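Local coordinates for inorganic pyrophosphatase (Ehrlichia chaffeensis, PDB 3LO0), which probably catalyses the magnesium-dependent hydrolysis of inorganic pyrophosphate to two phosphate ions, working as a homohexamer, at residues Ile41-Ser44 with Gln45-Pro49. Numbering follows the deposited sequence.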
loop_
_atom_site.group_PDB
_atom_site.type_symbol
_atom_site.label_atom_id
_atom_site.label_comp_id
_atom_site.label_asym_id
_atom_site.label_seq_id
_atom_site.Cartn_x
_atom_site.Cartn_y
_atom_site.Cartn_z
ATOM N N ILE A 41 -5.248 -5.409 -19.043
ATOM C CA ILE A 41 -5.550 -4.438 -18.007
ATOM C C ILE A 41 -4.707 -3.167 -18.191
ATOM O O ILE A 41 -3.475 -3.231 -18.400
ATOM C CB ILE A 41 -5.365 -5.010 -16.580
ATOM C CG1 ILE A 41 -6.311 -6.208 -16.320
ATOM C CG2 ILE A 41 -5.649 -3.929 -15.531
ATOM C CD1 ILE A 41 -7.793 -5.885 -16.574
ATOM N N GLU A 42 -5.385 -2.032 -18.142
ATOM C CA GLU A 42 -4.742 -0.735 -18.202
ATOM C C GLU A 42 -4.634 -0.057 -16.851
ATOM O O GLU A 42 -3.609 0.575 -16.559
ATOM C CB GLU A 42 -5.510 0.183 -19.131
ATOM C CG GLU A 42 -5.346 -0.172 -20.565
ATOM C CD GLU A 42 -6.261 0.623 -21.445
ATOM O OE1 GLU A 42 -7.495 0.552 -21.206
ATOM O OE2 GLU A 42 -5.748 1.304 -22.371
ATOM N N ILE A 43 -5.705 -0.170 -16.055
ATOM C CA ILE A 43 -5.810 0.480 -14.751
ATOM C C ILE A 43 -6.330 -0.534 -13.720
ATOM O O ILE A 43 -7.376 -1.169 -13.930
ATOM C CB ILE A 43 -6.834 1.655 -14.825
ATOM C CG1 ILE A 43 -6.383 2.673 -15.889
ATOM C CG2 ILE A 43 -7.022 2.304 -13.459
ATOM C CD1 ILE A 43 -7.377 3.720 -16.215
ATOM N N SER A 44 -5.640 -0.621 -12.599
ATOM C CA SER A 44 -5.959 -1.581 -11.546
ATOM C C SER A 44 -7.129 -1.056 -10.744
ATOM O O SER A 44 -7.201 0.131 -10.518
ATOM C CB SER A 44 -4.747 -1.756 -10.630
ATOM O OG SER A 44 -3.618 -2.167 -11.359
ATOM N N GLN A 45 -8.017 -1.917 -10.255
ATOM C CA GLN A 45 -9.075 -1.424 -9.367
ATOM C C GLN A 45 -8.472 -0.946 -8.064
ATOM O O GLN A 45 -7.408 -1.408 -7.646
ATOM C CB GLN A 45 -10.159 -2.483 -9.099
ATOM C CG GLN A 45 -9.758 -3.652 -8.273
ATOM C CD GLN A 45 -10.891 -4.693 -8.123
ATOM O OE1 GLN A 45 -11.718 -4.932 -9.029
ATOM N NE2 GLN A 45 -10.896 -5.335 -6.980
ATOM N N ASN A 46 -9.170 -0.012 -7.435
ATOM C CA ASN A 46 -8.738 0.559 -6.179
ATOM C C ASN A 46 -7.294 1.151 -6.269
ATOM O O ASN A 46 -6.512 1.117 -5.297
ATOM C CB ASN A 46 -8.863 -0.482 -5.047
ATOM C CG ASN A 46 -10.180 -1.271 -5.072
ATOM O OD1 ASN A 46 -10.204 -2.449 -4.630
ATOM N ND2 ASN A 46 -11.264 -0.670 -5.573
ATOM N N SER A 47 -6.915 1.643 -7.445
ATOM C CA SER A 47 -5.639 2.357 -7.618
ATOM C C SER A 47 -5.833 3.857 -7.471
ATOM O O SER A 47 -6.966 4.350 -7.499
ATOM C CB SER A 47 -5.051 2.066 -9.007
ATOM O OG SER A 47 -5.897 2.526 -10.070
ATOM N N CYS A 48 -4.728 4.599 -7.390
ATOM C CA CYS A 48 -4.762 6.078 -7.402
ATOM C C CYS A 48 -5.476 6.566 -8.673
ATOM O O CYS A 48 -5.592 5.813 -9.604
ATOM C CB CYS A 48 -3.340 6.639 -7.323
ATOM S SG CYS A 48 -2.382 6.088 -5.783
ATOM N N PRO A 49 -5.986 7.810 -8.695
ATOM C CA PRO A 49 -6.678 8.268 -9.905
ATOM C C PRO A 49 -5.748 8.537 -11.102
ATOM O O PRO A 49 -5.765 9.662 -11.612
ATOM C CB PRO A 49 -7.347 9.602 -9.476
ATOM C CG PRO A 49 -7.126 9.798 -8.116
ATOM C CD PRO A 49 -6.158 8.737 -7.575
#
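A somewhat distorted type II beta turn, Ser44-Gln45-Asn46-Ser47, bends the connection between strands 37-41 and 50-55, with Asn46 at its third position in a left-handed backbone conformation. The usual closure of such a turn, from Ser47 N to Ser44 O, is long and weak here at 3.4 Å. The side chain of Ser47 reinforces it: OG donates to the same carbonyl, Ser44 O, over 2.8 Å. The C=O...OG angle is 148°, and the hydroxyl is tilted only 16° from the carbonyl plane. With chi1 at 62°, the hydroxyl sits between its own backbone N and carbonyl carbon and folds back over the turn. OG also lies against a methyl group, Ile43 CG2, at 3.6 Å, a branch set anti to the backbone N of Ile43.

Just ahead of the turn, Glu42 and Ile43 form a classic beta bulge opposite Tyr77, and the Ile43 side chain also touches Lys51; Lys51 and Tyr77 are both predicted to bind substrate. Hydrogen bonds from Ser44 OG to Val101 O, from Gln45 N to Asn76 OD1 and from Gln45 NE2 to Ser97 O hold the turn to the rest of the chain. Outward, Asn46 packs on Phe99 of one neighbouring subunit, Cys48 and Pro49 on Phe99 of another.

Ser44 O therefore accepts two donors from one residue, a hydroxyl making the shorter bond and an amide the weaker one. This shared acceptor holds the Ser47 side-chain torsion, so the corner is probably closed more by the hydroxyl than by the amide.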